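Local structure of putative nucleoprotein (Infectious salmon anemia virus, 4EWC) at residues S495-P503 / T570-S579; G177-A185 / M261-D272. The protein encapsidates the negative-strand viral RNA, shielding it from nucleases and forming the ribonucleoprotein that serves as template for transcription and replication. All coordinates share one frame; numbering follows the deposited sequence.

Contact 1: S495-P503 / T570-S579; sequences SNVRYEARP and TFMVGEQGKS
Thr-570 OG1 is gripped from two directions: it donates to Glu-500 OE2 at 2.5 Å and accepts from a water at 2.7 Å. The carboxylate offers its anti lone pair, the one turned away from OE1, and that second oxygen is bonded to Ser-521 OG of the second subunit. Glu-500 comes within range because CG stands anti to the backbone N (chi1 169°) and the chain runs on extended, crossing the threonine at about a right angle. The same water donates to Ala-501 O and accepts from Phe-571 N, tying the two backbones together where direct pairing ends. Between them, Val-573 N reaches Tyr-499 O at 2.8 Å and Ala-501 N reaches Phe-571 O, while the return bond from Tyr-499 N to Val-573 O is weak. These bonds add the short strand 499-500 antiparallel to the edge of the beta hairpin 568-583, whose two strands are joined by a type I turn from Gly-574 to Gly-577. On the sheet face of Tyr-499 and Val-573, the valine sets CB over the phenol ring in a CH-pi contact, 3.9 Å from the ring centroid and offset toward the rim. On the face of Glu-500 and Met-572, the bent chain of Met-572, a selenomethionine, brings Met-572 CE to 3.6 Å from Glu-500 CB. Arg-498 runs across the hairpin toward Ser-579 CB on the neighbouring strand, its CD 3.7 Å from Met-572 CB; one guanidinium face lies over Met-572 O, with Arg-498 CZ 3.5 Å from that oxygen.

Contact 2: G177-A185 / M261-D272; sequences GQAIMRILA and MALIMKSVLSAD. Unlike the reference sequence in segment 177-185: Met-181 (reference Ile).
Helices 177-185 and 261-269 run in roughly opposed directions, their axes crossing at -134° with a closest approach of 10.4 Å. That spacing is filled largely by selenomethionines. Met-181 starts out toward the partner helix and lodges as a knob in the hole formed by Met-261, Ile-264, Met-265 and Val-268; its chain bends at both chi2 and chi3, which folds the terminal methyl back among them. Met-181 CE lies 3.6 Å from Met-261 SE and also meets the CE methyl of Met-265 and CG2 of Ile-264, while farther up the chain Met-181 CG rests 3.9 Å from Val-268 CG2. One turn on, the small Ala-185 lets the longer chains come close, with its CB 3.9 Å from Met-265 SE and its CA against the methyl of Met-261.

Beside this apolar patch the contact turns polar. Arg-182, extended from CG to NE, reaches past Leu-269 to Asp-272; the two side chains come from opposite directions, with the carboxylate at the guanidinium edge and the planes 23° apart, nearly coplanar. Arg-182 NH1 and NH2 both donate to Asp-272 OD2, at 3.0 and 2.8 Å, through its syn lone pair, and OD2 lies in the guanidinium plane. A weak, bent bond joins Arg-182 NH2 to Asp-272 OD1, and Thr-479 adds a weak hydrogen bond to OD1. Leu-269 CD2 lies obliquely beside the guanidinium of Arg-182. The NZ of Lys-480, from a nuclear localization signal, stands close to NH1, so the carboxylate may offset some of the local positive charge. Ile-394 of helix 394-402 touches Gln-178, Met-181 and Val-268, and helix 142-162 packs against Leu-184 and Ile-264. This is a single knob-into-hole with a salt bridge alongside, set in the buried helical core of a largely alpha-helical orthomyxovirus nucleoprotein.

Overall arrangement
The two contacts differ in burial and, with it, in chemistry. Contact 2 lies about 11 Å from the chain centre, joins two helices through mainly apolar side chains and meets no other protein chain of the assembly. Contact 1 lies about 23 Å out, is only partly buried, and depends on backbone pairing and a bridging water, with the second subunit within reach. Charged groups also differ in use: an arginine–aspartate pair borders the helical packing, whereas a carboxylate of the sheet reaches across the subunit boundary. The contacts share no element; their centres are 25 Å apart, and contact 2 closes before contact 1 opens along the chain.

Contact 1: S495-P503 / T570-S579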
loop_
_atom_site.group_PDB
_atom_site.type_symbol
_atom_site.label_atom_id
_atom_site.label_comp_id
_atom_site.label_asym_id
_atom_site.label_seq_id
_atom_site.Cartn_x
_atom_site.Cartn_y
_atom_site.Cartn_z
ATOM N N SER A 495 8.231 2.967 -20.273
ATOM C CA SER A 495 7.972 1.547 -20.452
ATOM C C SER A 495 7.605 1.047 -19.063
ATOM O O SER A 495 7.721 1.790 -18.081
ATOM C CB SER A 495 9.201 0.826 -21.006
ATOM O OG SER A 495 10.408 1.304 -20.435
ATOM N N ASN A 496 7.127 -0.181 -18.964
ATOM C CA ASN A 496 6.654 -0.698 -17.678
ATOM C C ASN A 496 5.446 0.046 -17.097
ATOM O O ASN A 496 4.930 -0.329 -16.038
ATOM C CB ASN A 496 7.794 -0.780 -16.650
ATOM C CG ASN A 496 9.061 -1.361 -17.250
ATOM O OD1 ASN A 496 9.016 -2.041 -18.285
ATOM N ND2 ASN A 496 10.196 -1.094 -16.615
ATOM N N VAL A 497 4.990 1.084 -17.792
ATOM C CA VAL A 497 3.723 1.737 -17.464
ATOM C C VAL A 497 2.583 0.695 -17.523
ATOM O O VAL A 497 2.736 -0.350 -18.135
ATOM C CB VAL A 497 3.453 2.897 -18.442
ATOM C CG1 VAL A 497 2.890 2.364 -19.738
ATOM C CG2 VAL A 497 2.522 3.928 -17.849
ATOM N N ARG A 498 1.462 0.966 -16.861
ATOM C CA ARG A 498 0.350 0.006 -16.774
ATOM C C ARG A 498 -1.017 0.655 -16.634
ATOM O O ARG A 498 -1.132 1.776 -16.153
ATOM C CB ARG A 498 0.549 -0.941 -15.597
ATOM C CG ARG A 498 1.371 -2.168 -15.902
ATOM C CD ARG A 498 1.404 -3.045 -14.695
ATOM N NE ARG A 498 1.498 -4.451 -15.051
ATOM C CZ ARG A 498 1.561 -5.441 -14.166
ATOM N NH1 ARG A 498 1.556 -5.166 -12.852
ATOM N NH2 ARG A 498 1.635 -6.705 -14.601
ATOM N N TYR A 499 -2.062 -0.060 -17.029
ATOM C CA TYR A 499 -3.427 0.454 -16.859
ATOM C C TYR A 499 -4.293 -0.542 -16.099
ATOM O O TYR A 499 -4.048 -1.742 -16.139
ATOM C CB TYR A 499 -4.054 0.840 -18.222
ATOM C CG TYR A 499 -4.440 -0.335 -19.088
ATOM C CD1 TYR A 499 -5.693 -0.904 -18.972
ATOM C CD2 TYR A 499 -3.551 -0.878 -20.011
ATOM C CE1 TYR A 499 -6.060 -1.975 -19.728
ATOM C CE2 TYR A 499 -3.910 -1.961 -20.788
ATOM C CZ TYR A 499 -5.174 -2.508 -20.641
ATOM O OH TYR A 499 -5.579 -3.587 -21.394
ATOM N N GLU A 500 -5.291 -0.039 -15.384
ATOM C CA GLU A 500 -6.197 -0.911 -14.632
ATOM C C GLU A 500 -7.249 -1.557 -15.547
ATOM O O GLU A 500 -7.912 -0.867 -16.328
ATOM C CB GLU A 500 -6.895 -0.135 -13.502
ATOM C CG GLU A 500 -8.042 -0.903 -12.834
ATOM C CD GLU A 500 -8.645 -0.180 -11.623
ATOM O OE1 GLU A 500 -8.740 1.064 -11.617
ATOM O OE2 GLU A 500 -9.031 -0.861 -10.657
ATOM N N ALA A 501 -7.384 -2.877 -15.452
ATOM C CA ALA A 501 -8.429 -3.573 -16.182
ATOM C C ALA A 501 -9.754 -3.081 -15.653
ATOM O O ALA A 501 -9.911 -2.886 -14.461
ATOM C CB ALA A 501 -8.324 -5.080 -16.007
ATOM N N ARG A 502 -10.697 -2.855 -16.549
ATOM C CA ARG A 502 -12.021 -2.474 -16.155
ATOM C C ARG A 502 -12.722 -3.732 -15.649
ATOM O O ARG A 502 -12.766 -4.738 -16.340
ATOM C CB ARG A 502 -12.745 -1.855 -17.348
ATOM C CG ARG A 502 -13.982 -1.097 -16.966
ATOM C CD ARG A 502 -14.708 -0.606 -18.187
ATOM N NE ARG A 502 -14.117 0.596 -18.762
ATOM C CZ ARG A 502 -14.300 1.827 -18.290
ATOM N NH1 ARG A 502 -15.040 2.041 -17.204
ATOM N NH2 ARG A 502 -13.736 2.855 -18.904
ATOM N N PRO A 503 -13.251 -3.687 -14.421
ATOM C CA PRO A 503 -13.874 -4.883 -13.832
ATOM C C PRO A 503 -15.257 -5.190 -14.427
ATOM O O PRO A 503 -15.983 -4.247 -14.762
ATOM C CB PRO A 503 -14.007 -4.516 -12.356
ATOM C CG PRO A 503 -14.069 -3.011 -12.331
ATOM C CD PRO A 503 -13.269 -2.520 -13.515
ATOM N N THR A 570 -7.767 -5.692 -7.773
ATOM C CA THR A 570 -7.923 -5.233 -9.145
ATOM C C THR A 570 -6.693 -5.618 -9.995
ATOM O O THR A 570 -5.632 -5.921 -9.462
ATOM C CB THR A 570 -8.242 -3.718 -9.181
ATOM O OG1 THR A 570 -8.608 -3.322 -10.507
ATOM C CG2 THR A 570 -7.079 -2.885 -8.679
ATOM N N PHE A 571 -6.837 -5.635 -11.308
ATOM C CA PHE A 571 -5.752 -6.089 -12.151
ATOM C C PHE A 571 -5.095 -4.935 -12.869
ATOM O O PHE A 571 -5.770 -4.082 -13.436
ATOM C CB PHE A 571 -6.257 -7.141 -13.148
ATOM C CG PHE A 571 -6.657 -8.433 -12.501
ATOM C CD1 PHE A 571 -7.916 -8.587 -11.949
ATOM C CD2 PHE A 571 -5.761 -9.482 -12.410
ATOM C CE1 PHE A 571 -8.280 -9.777 -11.326
ATOM C CE2 PHE A 571 -6.120 -10.679 -11.793
ATOM C CZ PHE A 571 -7.375 -10.820 -11.258
HETATM N N MSE A 572 -3.768 -4.893 -12.804
HETATM C CA MSE A 572 -2.984 -3.962 -13.609
HETATM C C MSE A 572 -2.467 -4.717 -14.843
HETATM O O MSE A 572 -1.907 -5.808 -14.734
HETATM C CB MSE A 572 -1.816 -3.412 -12.812
HETATM C CG MSE A 572 -2.212 -2.726 -11.504
HETATM SE SE MSE A 572 -3.449 -1.210 -11.870
HETATM C CE MSE A 572 -5.001 -1.928 -11.026
ATOM N N VAL A 573 -2.654 -4.121 -16.013
ATOM C CA VAL A 573 -2.396 -4.795 -17.271
ATOM C C VAL A 573 -1.163 -4.229 -17.971
ATOM O O VAL A 573 -1.073 -3.027 -18.212
ATOM C CB VAL A 573 -3.661 -4.735 -18.191
ATOM C CG1 VAL A 573 -3.384 -5.290 -19.535
ATOM C CG2 VAL A 573 -4.818 -5.481 -17.549
ATOM N N GLY A 574 -0.195 -5.098 -18.248
ATOM C CA GLY A 574 0.926 -4.761 -19.109
ATOM C C GLY A 574 0.797 -5.553 -20.404
ATOM O O GLY A 574 -0.065 -6.424 -20.532
ATOM N N GLU A 575 1.641 -5.264 -21.379
ATOM C CA GLU A 575 1.630 -6.038 -22.619
ATOM C C GLU A 575 2.122 -7.463 -22.369
ATOM O O GLU A 575 1.773 -8.383 -23.100
ATOM C CB GLU A 575 2.523 -5.362 -23.645
ATOM C CG GLU A 575 3.801 -4.850 -23.024
ATOM C CD GLU A 575 4.711 -4.230 -24.039
ATOM O OE1 GLU A 575 4.420 -4.392 -25.247
ATOM O OE2 GLU A 575 5.708 -3.588 -23.632
ATOM N N GLN A 576 2.932 -7.637 -21.330
ATOM C CA GLN A 576 3.444 -8.955 -20.978
ATOM C C GLN A 576 2.395 -9.783 -20.231
ATOM O O GLN A 576 2.581 -10.980 -20.027
ATOM C CB GLN A 576 4.721 -8.826 -20.134
ATOM N N GLY A 577 1.303 -9.145 -19.819
ATOM C CA GLY A 577 0.245 -9.842 -19.113
ATOM C C GLY A 577 -0.551 -9.029 -18.094
ATOM O O GLY A 577 -0.620 -7.810 -18.152
ATOM N N LYS A 578 -1.152 -9.725 -17.136
ATOM C CA LYS A 578 -2.107 -9.126 -16.206
ATOM C C LYS A 578 -1.744 -9.485 -14.769
ATOM O O LYS A 578 -1.357 -10.619 -14.495
ATOM C CB LYS A 578 -3.511 -9.648 -16.529
ATOM C CG LYS A 578 -4.629 -8.775 -16.025
ATOM C CD LYS A 578 -5.994 -9.241 -16.514
ATOM C CE LYS A 578 -6.301 -10.635 -16.039
ATOM N NZ LYS A 578 -7.778 -10.861 -16.032
ATOM N N SER A 579 -1.890 -8.541 -13.844
ATOM C CA SER A 579 -1.431 -8.768 -12.463
ATOM C C SER A 579 -2.333 -8.203 -11.396
ATOM O O SER A 579 -2.624 -7.014 -11.394
ATOM C CB SER A 579 -0.032 -8.182 -12.247
ATOM O OG SER A 579 0.585 -8.851 -11.181
HETATM O O HOH W 1 -9.395 -5.079 -12.374
#

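Contact 2: G177-A185 / M261-D272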
loop_
_atom_site.group_PDB
_atom_site.type_symbol
_atom_site.label_atom_id
_atom_site.label_comp_id
_atom_site.label_asym_id
_atom_site.label_seq_id
_atom_site.Cartn_x
_atom_site.Cartn_y
_atom_site.Cartn_z
ATOM N N GLY A 177 4.087 20.464 -23.016
ATOM C CA GLY A 177 2.790 19.939 -23.385
ATOM C C GLY A 177 1.654 20.483 -22.513
ATOM O O GLY A 177 0.632 20.943 -23.024
ATOM N N GLN A 178 1.830 20.415 -21.196
ATOM C CA GLN A 178 0.893 21.028 -20.253
ATOM C C GLN A 178 0.633 22.487 -20.579
ATOM O O GLN A 178 -0.510 22.946 -20.585
ATOM C CB GLN A 178 1.461 20.974 -18.838
ATOM C CG GLN A 178 1.691 19.587 -18.319
ATOM C CD GLN A 178 0.422 18.783 -18.306
ATOM O OE1 GLN A 178 -0.470 19.040 -17.500
ATOM N NE2 GLN A 178 0.329 17.790 -19.207
ATOM N N ALA A 179 1.719 23.211 -20.828
ATOM C CA ALA A 179 1.645 24.632 -21.116
ATOM C C ALA A 179 0.843 24.905 -22.392
ATOM O O ALA A 179 0.071 25.862 -22.453
ATOM C CB ALA A 179 3.043 25.216 -21.210
ATOM N N ILE A 180 1.025 24.055 -23.399
ATOM C CA ILE A 180 0.339 24.195 -24.680
ATOM C C ILE A 180 -1.189 24.030 -24.538
ATOM O O ILE A 180 -1.961 24.851 -25.035
ATOM C CB ILE A 180 0.966 23.235 -25.734
ATOM C CG1 ILE A 180 2.320 23.807 -26.190
ATOM C CG2 ILE A 180 0.057 23.012 -26.922
ATOM C CD1 ILE A 180 3.234 22.815 -26.902
HETATM N N MSE A 181 -1.632 22.998 -23.828
HETATM C CA MSE A 181 -3.063 22.827 -23.590
HETATM C C MSE A 181 -3.678 23.977 -22.771
HETATM O O MSE A 181 -4.824 24.364 -22.999
HETATM C CB MSE A 181 -3.363 21.500 -22.881
HETATM C CG MSE A 181 -3.187 20.262 -23.691
HETATM SE SE MSE A 181 -4.109 20.308 -25.438
HETATM C CE MSE A 181 -5.918 20.812 -24.964
ATOM N N ARG A 182 -2.930 24.490 -21.804
ATOM C CA ARG A 182 -3.445 25.535 -20.932
ATOM C C ARG A 182 -3.636 26.801 -21.733
ATOM O O ARG A 182 -4.640 27.502 -21.583
ATOM C CB ARG A 182 -2.505 25.785 -19.749
ATOM C CG ARG A 182 -2.631 24.775 -18.633
ATOM C CD ARG A 182 -1.603 25.043 -17.538
ATOM N NE ARG A 182 -1.434 23.894 -16.640
ATOM C CZ ARG A 182 -2.196 23.650 -15.568
ATOM N NH1 ARG A 182 -3.191 24.475 -15.248
ATOM N NH2 ARG A 182 -1.964 22.579 -14.809
ATOM N N ILE A 183 -2.663 27.091 -22.588
ATOM C CA ILE A 183 -2.751 28.258 -23.450
ATOM C C ILE A 183 -3.838 28.062 -24.506
ATOM O O ILE A 183 -4.562 28.996 -24.865
ATOM C CB ILE A 183 -1.385 28.616 -24.070
ATOM C CG1 ILE A 183 -1.407 30.028 -24.629
ATOM C CG2 ILE A 183 -0.968 27.634 -25.124
ATOM C CD1 ILE A 183 -1.561 31.063 -23.555
ATOM N N LEU A 184 -3.969 26.830 -24.979
ATOM C CA LEU A 184 -5.004 26.510 -25.946
ATOM C C LEU A 184 -6.369 26.763 -25.339
ATOM O O LEU A 184 -7.193 27.454 -25.928
ATOM C CB LEU A 184 -4.893 25.059 -26.389
ATOM C CG LEU A 184 -5.999 24.520 -27.300
ATOM C CD1 LEU A 184 -6.434 25.524 -28.356
ATOM C CD2 LEU A 184 -5.513 23.260 -27.968
ATOM N N ALA A 185 -6.595 26.192 -24.160
ATOM C CA ALA A 185 -7.839 26.411 -23.434
ATOM C C ALA A 185 -8.087 27.910 -23.270
ATOM O O ALA A 185 -9.199 28.399 -23.482
ATOM C CB ALA A 185 -7.801 25.720 -22.084
HETATM N N MSE A 261 -12.600 18.854 -25.215
HETATM C CA MSE A 261 -11.783 19.732 -24.385
HETATM C C MSE A 261 -12.050 19.478 -22.885
HETATM O O MSE A 261 -11.142 19.495 -22.086
HETATM C CB MSE A 261 -11.980 21.193 -24.795
HETATM C CG MSE A 261 -11.329 21.522 -26.131
HETATM SE SE MSE A 261 -9.347 21.477 -25.935
HETATM C CE MSE A 261 -9.166 22.968 -24.735
ATOM N N ALA A 262 -13.288 19.179 -22.530
ATOM C CA ALA A 262 -13.589 18.779 -21.169
ATOM C C ALA A 262 -12.855 17.495 -20.768
ATOM O O ALA A 262 -12.345 17.390 -19.652
ATOM C CB ALA A 262 -15.100 18.621 -20.962
ATOM N N LEU A 263 -12.782 16.530 -21.675
ATOM C CA LEU A 263 -12.153 15.249 -21.370
ATOM C C LEU A 263 -10.650 15.404 -21.225
ATOM O O LEU A 263 -10.028 14.824 -20.319
ATOM C CB LEU A 263 -12.487 14.210 -22.445
ATOM C CG LEU A 263 -13.960 13.793 -22.455
ATOM C CD1 LEU A 263 -14.288 12.913 -23.662
ATOM C CD2 LEU A 263 -14.276 13.062 -21.163
ATOM N N ILE A 264 -10.084 16.195 -22.130
ATOM C CA ILE A 264 -8.649 16.488 -22.133
ATOM C C ILE A 264 -8.233 17.449 -21.000
ATOM O O ILE A 264 -7.215 17.248 -20.326
ATOM C CB ILE A 264 -8.220 17.033 -23.517
ATOM C CG1 ILE A 264 -8.629 16.031 -24.597
ATOM C CG2 ILE A 264 -6.728 17.292 -23.590
ATOM C CD1 ILE A 264 -8.328 16.487 -26.027
HETATM N N MSE A 265 -9.022 18.490 -20.775
HETATM C CA MSE A 265 -8.723 19.369 -19.646
HETATM C C MSE A 265 -8.815 18.648 -18.297
HETATM O O MSE A 265 -7.993 18.912 -17.427
HETATM C CB MSE A 265 -9.488 20.712 -19.698
HETATM C CG MSE A 265 -9.135 21.598 -20.920
HETATM SE SE MSE A 265 -7.210 22.004 -21.170
HETATM C CE MSE A 265 -6.439 20.322 -21.718
ATOM N N LYS A 266 -9.761 17.715 -18.152
ATOM C CA LYS A 266 -9.810 16.878 -16.955
ATOM C C LYS A 266 -8.476 16.181 -16.684
ATOM O O LYS A 266 -8.018 16.100 -15.545
ATOM C CB LYS A 266 -10.945 15.851 -16.981
ATOM C CG LYS A 266 -11.063 15.032 -15.686
ATOM C CD LYS A 266 -12.243 14.048 -15.689
ATOM C CE LYS A 266 -12.366 13.259 -14.366
ATOM N NZ LYS A 266 -12.716 14.124 -13.217
ATOM N N SER A 267 -7.830 15.697 -17.735
ATOM C CA SER A 267 -6.565 14.999 -17.561
ATOM C C SER A 267 -5.434 15.970 -17.205
ATOM O O SER A 267 -4.703 15.757 -16.244
ATOM C CB SER A 267 -6.237 14.199 -18.796
ATOM O OG SER A 267 -7.125 13.129 -18.957
ATOM N N VAL A 268 -5.318 17.048 -17.966
ATOM C CA VAL A 268 -4.195 17.976 -17.832
ATOM C C VAL A 268 -4.214 18.675 -16.481
ATOM O O VAL A 268 -3.170 18.856 -15.829
ATOM C CB VAL A 268 -4.225 19.042 -18.956
ATOM C CG1 VAL A 268 -3.524 20.313 -18.539
ATOM C CG2 VAL A 268 -3.636 18.483 -20.225
ATOM N N LEU A 269 -5.419 19.044 -16.051
ATOM C CA LEU A 269 -5.587 19.826 -14.841
ATOM C C LEU A 269 -5.566 18.980 -13.572
ATOM O O LEU A 269 -5.450 19.524 -12.483
ATOM C CB LEU A 269 -6.899 20.598 -14.891
ATOM C CG LEU A 269 -6.981 21.672 -15.951
ATOM C CD1 LEU A 269 -8.324 22.355 -15.841
ATOM C CD2 LEU A 269 -5.848 22.663 -15.816
ATOM N N SER A 270 -5.689 17.662 -13.699
ATOM C CA SER A 270 -5.769 16.822 -12.507
ATOM C C SER A 270 -4.459 16.810 -11.704
ATOM O O SER A 270 -4.453 16.503 -10.515
ATOM C CB SER A 270 -6.263 15.400 -12.834
ATOM O OG SER A 270 -5.393 14.732 -13.725
ATOM N N ALA A 271 -3.359 17.194 -12.341
ATOM C CA ALA A 271 -2.078 17.261 -11.651
ATOM C C ALA A 271 -2.061 18.420 -10.673
ATOM O O ALA A 271 -1.406 18.349 -9.633
ATOM C CB ALA A 271 -0.929 17.377 -12.638
ATOM N N ASP A 272 -2.792 19.484 -10.983
ATOM C CA ASP A 272 -2.914 20.600 -10.044
ATOM C C ASP A 272 -3.611 20.200 -8.770
ATOM O O ASP A 272 -3.278 20.692 -7.692
ATOM C CB ASP A 272 -3.658 21.769 -10.668
ATOM C CG ASP A 272 -3.060 22.194 -11.995
ATOM O OD1 ASP A 272 -1.897 21.814 -12.301
ATOM O OD2 ASP A 272 -3.766 22.918 -12.739
#